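Local coordinates for E2A dna-binding protein (Human adenovirus 5, PDB 2WB0) that binds single-stranded DNA and unwinds the template during elongation of viral strand-displacement replication without using ATP, through its capacity to form multimers, at residues R16-K21 and A43-T48; L57-T60 and T66-T69. One frame throughout, in Å; residues are numbered along the deposited sequence.

Interaction 1. Residues R16-K21 and A43-T48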
loop_
_atom_site.group_PDB
_atom_site.type_symbol
_atom_site.label_atom_id
_atom_site.label_comp_id
_atom_site.label_asym_id
_atom_site.label_seq_id
_atom_site.Cartn_x
_atom_site.Cartn_y
_atom_site.Cartn_z
ATOM N N ARG A 16 15.688 -14.727 -17.172
ATOM C CA ARG A 16 16.458 -15.923 -16.919
ATOM C C ARG A 16 17.887 -15.601 -16.436
ATOM O O ARG A 16 18.407 -16.276 -15.555
ATOM C CB ARG A 16 16.462 -16.851 -18.159
ATOM C CG ARG A 16 17.257 -18.136 -17.935
ATOM C CD ARG A 16 16.799 -18.877 -16.647
ATOM N NE ARG A 16 15.928 -19.987 -16.967
ATOM C CZ ARG A 16 16.352 -21.214 -17.242
ATOM N NH1 ARG A 16 17.644 -21.504 -17.230
ATOM N NH2 ARG A 16 15.467 -22.148 -17.527
ATOM N N ALA A 17 18.486 -14.556 -16.980
ATOM C CA ALA A 17 19.832 -14.114 -16.535
ATOM C C ALA A 17 19.836 -13.845 -15.008
ATOM O O ALA A 17 20.663 -14.350 -14.245
ATOM C CB ALA A 17 20.201 -12.851 -17.263
ATOM N N LEU A 18 18.853 -13.045 -14.577
ATOM C CA LEU A 18 18.599 -12.816 -13.163
ATOM C C LEU A 18 18.372 -14.058 -12.370
ATOM O O LEU A 18 18.974 -14.262 -11.320
ATOM C CB LEU A 18 17.419 -11.803 -13.038
ATOM C CG LEU A 18 17.576 -10.317 -12.819
ATOM C CD1 LEU A 18 18.957 -9.588 -12.824
ATOM C CD2 LEU A 18 16.484 -9.477 -13.539
ATOM N N MET A 19 17.523 -14.955 -12.851
ATOM C CA MET A 19 17.158 -16.124 -12.084
ATOM C C MET A 19 18.343 -17.080 -12.023
ATOM O O MET A 19 18.488 -17.847 -11.047
ATOM C CB MET A 19 15.968 -16.857 -12.746
ATOM C CG MET A 19 14.644 -16.040 -12.758
ATOM S SD MET A 19 13.198 -16.997 -13.245
ATOM C CE MET A 19 13.389 -17.126 -15.021
ATOM N N ASP A 20 19.167 -17.072 -13.081
ATOM C CA ASP A 20 20.346 -17.959 -13.059
ATOM C C ASP A 20 21.328 -17.397 -12.003
ATOM O O ASP A 20 21.713 -18.107 -11.089
ATOM C CB ASP A 20 21.008 -17.981 -14.441
ATOM C CG ASP A 20 20.223 -18.810 -15.465
ATOM O OD1 ASP A 20 19.489 -19.765 -15.066
ATOM O OD2 ASP A 20 20.368 -18.478 -16.660
ATOM N N LYS A 21 21.676 -16.114 -12.134
ATOM C CA LYS A 21 22.653 -15.443 -11.263
ATOM C C LYS A 21 22.280 -15.565 -9.787
ATOM O O LYS A 21 23.140 -15.768 -8.917
ATOM C CB LYS A 21 22.780 -13.981 -11.662
ATOM C CG LYS A 21 23.683 -13.142 -10.715
ATOM C CD LYS A 21 23.949 -11.779 -11.315
ATOM C CE LYS A 21 24.807 -10.892 -10.387
ATOM N NZ LYS A 21 24.775 -9.583 -11.001
ATOM N N ALA A 43 10.241 -12.623 -7.088
ATOM C CA ALA A 43 10.361 -12.403 -5.646
ATOM C C ALA A 43 11.551 -13.235 -5.077
ATOM O O ALA A 43 12.260 -12.779 -4.171
ATOM C CB ALA A 43 9.059 -12.806 -4.962
ATOM N N ALA A 44 11.763 -14.436 -5.625
ATOM C CA ALA A 44 12.895 -15.297 -5.201
ATOM C C ALA A 44 14.251 -14.676 -5.587
ATOM O O ALA A 44 15.218 -14.727 -4.811
ATOM C CB ALA A 44 12.730 -16.699 -5.737
ATOM N N VAL A 45 14.313 -14.014 -6.740
ATOM C CA VAL A 45 15.473 -13.191 -7.046
ATOM C C VAL A 45 15.725 -12.119 -5.949
ATOM O O VAL A 45 16.857 -11.971 -5.366
ATOM C CB VAL A 45 15.321 -12.520 -8.430
ATOM C CG1 VAL A 45 16.406 -11.508 -8.665
ATOM C CG2 VAL A 45 15.322 -13.619 -9.556
ATOM N N CYS A 46 14.653 -11.396 -5.623
ATOM C CA CYS A 46 14.811 -10.294 -4.711
ATOM C C CYS A 46 15.221 -10.817 -3.313
ATOM O O CYS A 46 16.073 -10.223 -2.658
ATOM C CB CYS A 46 13.478 -9.542 -4.661
ATOM S SG CYS A 46 13.111 -8.668 -6.212
ATOM N N LYS A 47 14.560 -11.881 -2.844
ATOM C CA LYS A 47 14.793 -12.398 -1.505
ATOM C C LYS A 47 16.235 -12.901 -1.431
ATOM O O LYS A 47 16.961 -12.681 -0.460
ATOM C CB LYS A 47 13.815 -13.553 -1.224
ATOM C CG LYS A 47 13.948 -14.205 0.168
ATOM C CD LYS A 47 13.643 -13.197 1.321
ATOM C CE LYS A 47 13.692 -13.817 2.792
ATOM N NZ LYS A 47 12.943 -12.911 3.805
ATOM N N THR A 48 16.673 -13.567 -2.493
ATOM C CA THR A 48 18.059 -14.006 -2.553
ATOM C C THR A 48 19.044 -12.820 -2.480
ATOM O O THR A 48 20.024 -12.874 -1.694
ATOM C CB THR A 48 18.327 -14.959 -3.780
ATOM O OG1 THR A 48 17.357 -16.000 -3.749
ATOM C CG2 THR A 48 19.678 -15.627 -3.688
#

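Interaction 2. Residues L57-T60 and T66-T69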
loop_
_atom_site.group_PDB
_atom_site.type_symbol
_atom_site.label_atom_id
_atom_site.label_comp_id
_atom_site.label_asym_id
_atom_site.label_seq_id
_atom_site.Cartn_x
_atom_site.Cartn_y
_atom_site.Cartn_z
ATOM N N LEU A 57 18.412 -5.823 7.146
ATOM C CA LEU A 57 17.378 -4.791 6.825
ATOM C C LEU A 57 16.306 -4.871 7.901
ATOM O O LEU A 57 15.885 -5.950 8.220
ATOM C CB LEU A 57 16.731 -5.027 5.439
ATOM C CG LEU A 57 15.393 -4.308 5.127
ATOM C CD1 LEU A 57 15.653 -2.829 4.957
ATOM C CD2 LEU A 57 14.815 -4.916 3.847
ATOM N N GLN A 58 15.888 -3.736 8.455
ATOM C CA GLN A 58 14.878 -3.672 9.494
ATOM C C GLN A 58 13.543 -3.237 8.874
ATOM O O GLN A 58 13.484 -2.205 8.214
ATOM C CB GLN A 58 15.307 -2.665 10.585
ATOM C CG GLN A 58 16.462 -3.212 11.482
ATOM C CD GLN A 58 17.371 -2.127 12.100
ATOM O OE1 GLN A 58 17.425 -1.982 13.334
ATOM N NE2 GLN A 58 18.098 -1.361 11.238
ATOM N N LEU A 59 12.513 -4.058 9.007
ATOM C CA LEU A 59 11.185 -3.703 8.474
ATOM C C LEU A 59 10.378 -3.172 9.651
ATOM O O LEU A 59 10.662 -3.592 10.797
ATOM C CB LEU A 59 10.507 -4.956 7.856
ATOM C CG LEU A 59 11.218 -5.438 6.566
ATOM C CD1 LEU A 59 10.565 -6.657 5.957
ATOM C CD2 LEU A 59 11.349 -4.337 5.472
ATOM N N THR A 60 9.371 -2.321 9.402
ATOM C CA THR A 60 8.616 -1.734 10.528
ATOM C C THR A 60 7.158 -1.826 10.149
ATOM O O THR A 60 6.751 -1.196 9.138
ATOM C CB THR A 60 8.943 -0.255 10.724
ATOM O OG1 THR A 60 10.355 -0.108 10.832
ATOM C CG2 THR A 60 8.296 0.299 12.072
ATOM N N THR A 66 5.394 -9.777 2.537
ATOM C CA THR A 66 4.826 -8.686 1.772
ATOM C C THR A 66 5.957 -7.832 1.213
ATOM O O THR A 66 5.846 -7.384 0.103
ATOM C CB THR A 66 3.890 -7.777 2.580
ATOM O OG1 THR A 66 2.853 -8.581 3.184
ATOM C CG2 THR A 66 3.213 -6.753 1.614
ATOM N N PHE A 67 7.017 -7.588 1.984
ATOM C CA PHE A 67 8.118 -6.775 1.453
ATOM C C PHE A 67 8.715 -7.424 0.140
ATOM O O PHE A 67 8.894 -6.764 -0.930
ATOM C CB PHE A 67 9.214 -6.590 2.527
ATOM C CG PHE A 67 10.317 -5.704 2.083
ATOM C CD1 PHE A 67 10.107 -4.338 2.012
ATOM C CD2 PHE A 67 11.546 -6.242 1.680
ATOM C CE1 PHE A 67 11.103 -3.443 1.567
ATOM C CE2 PHE A 67 12.552 -5.391 1.287
ATOM C CZ PHE A 67 12.301 -3.961 1.174
ATOM N N VAL A 68 9.005 -8.709 0.223
ATOM C CA VAL A 68 9.580 -9.439 -0.919
ATOM C C VAL A 68 8.635 -9.513 -2.123
ATOM O O VAL A 68 9.058 -9.422 -3.313
ATOM C CB VAL A 68 10.013 -10.860 -0.432
ATOM C CG1 VAL A 68 10.318 -11.753 -1.594
ATOM C CG2 VAL A 68 11.197 -10.716 0.502
ATOM N N THR A 69 7.365 -9.739 -1.835
ATOM C CA THR A 69 6.347 -9.732 -2.910
ATOM C C THR A 69 6.276 -8.399 -3.628
ATOM O O THR A 69 6.172 -8.350 -4.866
ATOM C CB THR A 69 4.993 -10.063 -2.329
ATOM O OG1 THR A 69 5.080 -11.424 -1.888
ATOM C CG2 THR A 69 3.863 -9.894 -3.422
#

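Interaction 1. Residues R16-K21 and A43-T48
Next to Val45, the residue that meets Leu18 and Met19, the carbonyl oxygen Ala44 O is gripped twice by Thr48. The backbone bond from Thr48 N to Ala44 O is 3.0 Å long, and Thr48 OG1 donates to the same Ala44 O at the shorter distance of 2.7 Å. With a C=O...donor angle of 152°, the hydroxyl lies 28° from the carbonyl plane; the amide arrives from the opposite face, so the two donors share the oxygen without competing for one position. Across the contact the segments meet through van der Waals contacts of one valine methyl. Helices 7-21 and 40-53 of the all-alpha domain come together here as two packed helices, their CA atoms nearest at Met19 and Val45, 6.1 Å apart. Val45 reaches over with one branch: its CG2 lies 4.0 Å from Met19 CA. The same Val45 CG2 is 4.1 Å from Met19 CG, and it also touches Leu18 O. The Met19 and Val45 side chains cross at about a right angle. Met19 CG stands anti to its own carbonyl carbon (chi1 -65°), which leaves the CG methylene beside the valine methyl while the sulfur and its methyl are carried past the valine; the Met19 side chain also touches Val24, Phe32 and Lys29. Elsewhere on helix 7-21, Arg16 NH1 and Asp20 OD1 form a salt bridge of 3.3 Å whose hydrogen bond is weak, and Lys29 is a second cationic partner of that carboxylate oxygen.

Interaction 2. Residues L57-T60 and T66-T69
Residues 57-60 run as an extended loop past one turn of helix 64-83, with the closest CA atoms, those of Leu59 and Phe67, 8.3 Å apart. Side chains bridge that gap: Leu57 and Leu59, two residues apart in the extended chain, both point toward the helix and meet the ring of Phe67. Leu59 CD2 sits over one face in a CH-pi contact, 3.9 Å from the ring centroid and 19° off the normal, displaced toward the rim where Phe67 CD1 is 3.7 Å away. Its other methyl, Leu59 CD1, reaches the CB methylene that carries the ring, with Phe67 CB also 3.7 Å away. Leu57 approaches from the direction opposite to Phe67 and brings CD2 obliquely to the far part of the ring, 3.4 Å from Phe67 CE2. With Phe67 CG anti to its backbone nitrogen (chi1 -176°), the ring projects from the helix into this leucine pair. Further contacts come from Leu50 of helix 40-53 and from Ala306 and Met309 of helix 300-315. Because the loop and the helical turn meet solely through methyls, a methylene and an aromatic ring, their mutual position depends on shape and dispersion, with the CH-pi contact adding at most a mild directional preference.

In the fold
The two contacts follow one another in the chain without interleaving, and the centres of interactions 1 and 2 lie about 17 Å apart. Helix 40-53 joins them: it carries residues 43-48, and the loop holding residues 57-60 leads from it to helix 64-83. They touch directly at Val68, the neighbour of Phe67, which packs its CG1 3.4 Å from Ala43 O and its CG2 3.6 Å from Lys47 CD. Helix 64-83 also reaches back to interaction 1 through Leu79, which touches Leu18. All four segments belong to the all-alpha domain and lie away from both zinc sites, with interaction 2 nearer the centre of the chain (about 13 Å against 24 Å, centre to centre).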